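Local coordinates for carboxylesterase YBFK (Bacillus subtilis, PDB 4CCY), which hydrolyses carboxylic esters to an alcohol and a carboxylate in vitro, probably as a serine esterase of the alpha/beta hydrolase superfamily, at residues L57-G62 against H124-S129; E147-I152 against V234-M239. All coordinates share one frame; numbering follows the deposited sequence.

Read from the N terminus, strand 56-60 is the first of the four strands and pairs in contact 1 with strand 123-128, closing a loop that runs through strand 82-86 and helix 104-118. The chain then passes through helix 130-141 into strand 146-152, and contact 2 opens; it closes at strand 236-241 after a longer excursion that contains helices 164-170, 175-186 and 194-205. The two loops therefore follow one another in series, neither nesting nor crossing. Strands 123-128 and 146-152 are neighbours, so the contacts join into four consecutive parallel strands of one central sheet. Gly127 O to Ile152 N and Ser129 N to Ile152 O, both 2.8 Å, are probable hydrogen bonds at that seam.

Contact 1. Residues L57-G62 against H124-S129; sequences LILLHG and HLAGLS
Leu57 reaches across to His124 at about a right angle: with CG anti to the backbone N (chi1 171°), its CD1 comes within 3.6 Å of His124 CB. The same methyl lies 4.1 Å from Ala126 CB, which Leu59 approaches through CD2 at 3.7 Å. The small alanine is thus touched by two leucine methyls on the sheet face that also carries His124. On the other face Ile58 and Leu125 lie side by side and point the same way, Ile58 CB against Leu125 CG at 3.9 Å. Helix 104-118 packs there, its Phe115 touching both residues, and helix 130-141 meets Leu125 and Leu60.

Between the two faces the backbones of 57-60 and 124-128 run nearly parallel, the axes of these short segments 4.5 Å apart at closest. Four hydrogen bonds, all close to straight, join them: Ile58 N to His124 O, Ala126 N to Ile58 O, Leu60 N to Ala126 O, and Leu128 N to Leu60 O. This is the parallel core of an alpha/beta hydrolase, and strand 123-128 runs directly into the likely nucleophile elbow, the GxSxG turn before helix 130-141. Ser129, assigned to the charge relay by similarity, has phi 59° and psi -120°, the strained backbone expected of that turn, and its OG is hydrogen-bonded to His273 NE2.

Beside the elbow, strand 56-60 gives way to a loop at His61 and Gly62. Gly62 CA lies 3.9 Å from Ser129 CB, and a CB on this glycine would crowd both Ser129 CB and Leu128 CD2. His61 turns away from the strand pair; its ND1 donates to Gly62 O at 2.7 Å, nearly straight and in the ring plane but above the carbonyl plane, while NE2 is hydrogen-bonded to Ile88 N.

Contact 2. Residues E147-I152 against V234-M239; sequences ERAVVI and VPVLLM
The Arg148 guanidinium lies over Pro235, whose CB sits 3.9 Å from its plane, beneath the centre of that face. NH1 is hydrogen-bonded to Phe290 O, and the group also makes a cation-pi contact with the Phe290 ring. The Arg148 and Pro235 side chains cross at about a right angle, the arginine chain bent at chi3 (146°), with Arg148 NE 3.9 Å from Pro235 CG. An alanine in place of Arg148 would probably leave Phe290 O without this donor and uncover the Pro235 ring.

Further along, segments 148-152 and 236-239 run parallel with an angle of 10° between them, stitched by four hydrogen bonds. Ala149 N donates to Pro235 O, Leu237 N to Ala149 O, Val151 N to Leu237 O at 2.7 Å, and Met239 N to Val151 O. On one face Val150 and Leu237 lie side by side and point the same way, Val150 CG1 to Leu237 CD2 3.9 Å, and both touch helix 280-290. On the other, Leu238 CD1 meets Val151 CG1 at 3.6 Å; here helix 130-141 packs on Ala149, Val151 and Val236. A largely parallel sheet between helical layers is characteristic of the alpha/beta hydrolase fold. Within the two segments, charged side chains occur only at the Glu147-Arg148 end, while the rest is held by backbone bonds and aliphatic packing.

Contact 1. Residues L57-G62 against H124-S129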
# COMPACT_ATOMS: atom_id res chain seq x y z
N LEU A 57 8.21 2.76 11.39
CA LEU A 57 7.76 2.97 10.01
C LEU A 57 6.75 1.92 9.60
O LEU A 57 7.08 0.73 9.51
CB LEU A 57 8.95 3.01 9.02
CG LEU A 57 8.66 3.01 7.50
CD1 LEU A 57 7.84 4.21 7.03
CD2 LEU A 57 9.95 2.88 6.70
N ILE A 58 5.51 2.36 9.38
CA ILE A 58 4.41 1.49 8.96
C ILE A 58 4.43 1.39 7.44
O ILE A 58 4.52 2.41 6.76
CB ILE A 58 3.03 2.09 9.36
CG1 ILE A 58 2.93 2.36 10.87
CG2 ILE A 58 1.87 1.22 8.85
CD1 ILE A 58 2.96 1.13 11.76
N LEU A 59 4.35 0.16 6.92
CA LEU A 59 4.32 -0.04 5.47
C LEU A 59 2.97 -0.58 5.01
O LEU A 59 2.48 -1.57 5.56
CB LEU A 59 5.44 -0.99 5.01
CG LEU A 59 6.88 -0.51 5.29
CD1 LEU A 59 7.93 -1.53 4.84
CD2 LEU A 59 7.14 0.85 4.63
N LEU A 60 2.39 0.06 3.99
CA LEU A 60 1.10 -0.39 3.46
C LEU A 60 1.18 -0.74 1.97
O LEU A 60 1.46 0.13 1.13
CB LEU A 60 -0.01 0.62 3.77
CG LEU A 60 -0.32 0.80 5.26
CD1 LEU A 60 -1.06 2.11 5.53
CD2 LEU A 60 -1.08 -0.40 5.84
N HIS A 61 0.96 -2.02 1.67
CA HIS A 61 1.09 -2.58 0.31
C HIS A 61 -0.02 -2.15 -0.63
O HIS A 61 -1.05 -1.62 -0.21
CB HIS A 61 1.10 -4.11 0.40
CG HIS A 61 -0.16 -4.67 1.00
ND1 HIS A 61 -1.28 -4.85 0.27
CD2 HIS A 61 -0.49 -5.00 2.31
CE1 HIS A 61 -2.27 -5.30 1.07
NE2 HIS A 61 -1.78 -5.40 2.31
N GLY A 62 0.17 -2.39 -1.92
CA GLY A 62 -0.89 -2.14 -2.88
C GLY A 62 -1.87 -3.29 -2.87
O GLY A 62 -1.58 -4.38 -2.37
N HIS A 124 6.27 7.06 11.06
CA HIS A 124 6.34 7.30 9.63
C HIS A 124 5.47 6.29 8.94
O HIS A 124 5.28 5.17 9.44
CB HIS A 124 7.79 7.16 9.15
CG HIS A 124 8.74 8.19 9.74
ND1 HIS A 124 8.52 9.52 9.67
CD2 HIS A 124 9.96 8.03 10.39
CE1 HIS A 124 9.53 10.18 10.26
NE2 HIS A 124 10.42 9.26 10.70
N LEU A 125 4.91 6.65 7.79
CA LEU A 125 4.18 5.69 6.97
C LEU A 125 4.66 5.73 5.52
O LEU A 125 4.98 6.81 4.99
CB LEU A 125 2.67 5.94 7.06
CG LEU A 125 2.01 5.74 8.44
CD1 LEU A 125 1.93 7.04 9.20
CD2 LEU A 125 0.62 5.12 8.35
N ALA A 126 4.74 4.57 4.88
CA ALA A 126 5.03 4.52 3.44
C ALA A 126 4.11 3.51 2.81
O ALA A 126 3.91 2.43 3.36
CB ALA A 126 6.50 4.16 3.17
N GLY A 127 3.54 3.86 1.66
CA GLY A 127 2.57 2.99 1.04
C GLY A 127 2.43 3.12 -0.46
O GLY A 127 2.70 4.17 -1.04
N LEU A 128 1.98 2.03 -1.08
CA LEU A 128 1.78 1.99 -2.52
C LEU A 128 0.32 1.76 -2.87
O LEU A 128 -0.33 0.91 -2.29
CB LEU A 128 2.64 0.87 -3.13
CG LEU A 128 2.49 0.75 -4.64
CD1 LEU A 128 3.61 1.50 -5.33
CD2 LEU A 128 2.49 -0.71 -5.08
N SER A 129 -0.18 2.52 -3.85
CA SER A 129 -1.50 2.29 -4.42
C SER A 129 -2.58 2.39 -3.33
O SER A 129 -2.71 3.44 -2.70
CB SER A 129 -1.52 0.96 -5.19
OG SER A 129 -2.54 0.93 -6.16

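Contact 2. Residues E147-I152 against V234-M239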
# COMPACT_ATOMS: atom_id res chain seq x y z
N GLU A 147 4.29 11.00 11.76
CA GLU A 147 5.53 11.75 11.57
C GLU A 147 5.61 12.24 10.10
O GLU A 147 5.09 13.30 9.78
CB GLU A 147 6.76 10.92 11.97
CG GLU A 147 6.89 10.55 13.46
CD GLU A 147 6.99 11.77 14.38
OE1 GLU A 147 7.56 12.80 13.97
OE2 GLU A 147 6.50 11.72 15.53
N ARG A 148 6.23 11.45 9.22
CA ARG A 148 6.33 11.78 7.79
C ARG A 148 5.64 10.73 6.93
O ARG A 148 5.61 9.56 7.30
CB ARG A 148 7.80 11.96 7.37
CG ARG A 148 8.51 13.11 8.07
CD ARG A 148 9.87 13.44 7.47
NE ARG A 148 10.07 14.88 7.59
CZ ARG A 148 10.52 15.69 6.64
NH1 ARG A 148 10.90 15.22 5.46
NH2 ARG A 148 10.63 16.99 6.91
N ALA A 149 5.10 11.14 5.79
CA ALA A 149 4.26 10.24 5.00
C ALA A 149 4.76 10.13 3.56
O ALA A 149 5.02 11.15 2.92
CB ALA A 149 2.81 10.70 5.04
N VAL A 150 4.86 8.90 3.07
CA VAL A 150 5.29 8.60 1.70
C VAL A 150 4.17 7.90 0.94
O VAL A 150 3.72 6.81 1.32
CB VAL A 150 6.55 7.70 1.65
CG1 VAL A 150 6.98 7.44 0.21
CG2 VAL A 150 7.71 8.30 2.45
N VAL A 151 3.74 8.52 -0.15
CA VAL A 151 2.64 8.01 -0.95
C VAL A 151 3.12 7.68 -2.36
O VAL A 151 3.50 8.58 -3.13
CB VAL A 151 1.50 9.05 -0.98
CG1 VAL A 151 0.35 8.60 -1.88
CG2 VAL A 151 1.00 9.33 0.44
N ILE A 152 3.12 6.40 -2.70
CA ILE A 152 3.63 5.93 -4.01
C ILE A 152 2.50 5.36 -4.87
O ILE A 152 1.79 4.46 -4.44
CB ILE A 152 4.77 4.87 -3.86
CG1 ILE A 152 5.85 5.33 -2.86
CG2 ILE A 152 5.41 4.55 -5.22
CD1 ILE A 152 6.82 4.23 -2.46
N VAL A 234 1.08 17.60 7.46
CA VAL A 234 2.29 16.77 7.69
C VAL A 234 3.13 16.70 6.42
O VAL A 234 2.59 16.88 5.32
CB VAL A 234 1.97 15.33 8.20
CG1 VAL A 234 0.92 15.34 9.31
CG2 VAL A 234 1.54 14.40 7.06
N PRO A 235 4.45 16.44 6.55
CA PRO A 235 5.28 16.29 5.35
C PRO A 235 4.92 15.06 4.54
O PRO A 235 4.89 13.93 5.06
CB PRO A 235 6.70 16.14 5.92
CG PRO A 235 6.63 16.71 7.30
CD PRO A 235 5.25 16.40 7.79
N VAL A 236 4.64 15.29 3.25
CA VAL A 236 4.27 14.24 2.34
C VAL A 236 5.31 14.16 1.21
O VAL A 236 5.71 15.20 0.66
CB VAL A 236 2.84 14.46 1.76
CG1 VAL A 236 2.51 13.47 0.64
CG2 VAL A 236 1.79 14.38 2.87
N LEU A 237 5.75 12.94 0.90
CA LEU A 237 6.45 12.64 -0.34
C LEU A 237 5.52 11.85 -1.26
O LEU A 237 5.03 10.78 -0.88
CB LEU A 237 7.73 11.83 -0.06
CG LEU A 237 8.38 11.19 -1.29
CD1 LEU A 237 8.96 12.22 -2.26
CD2 LEU A 237 9.45 10.19 -0.87
N LEU A 238 5.28 12.39 -2.45
CA LEU A 238 4.38 11.79 -3.44
C LEU A 238 5.14 11.39 -4.71
O LEU A 238 5.77 12.24 -5.36
CB LEU A 238 3.26 12.77 -3.81
CG LEU A 238 2.19 12.26 -4.79
CD1 LEU A 238 1.52 10.99 -4.29
CD2 LEU A 238 1.16 13.33 -5.10
N MET A 239 5.05 10.11 -5.06
CA MET A 239 5.80 9.58 -6.20
C MET A 239 4.88 8.88 -7.20
O MET A 239 4.09 8.03 -6.83
CB MET A 239 6.91 8.63 -5.73
CG MET A 239 7.90 9.27 -4.75
SD MET A 239 9.22 8.15 -4.25
CE MET A 239 10.25 8.15 -5.70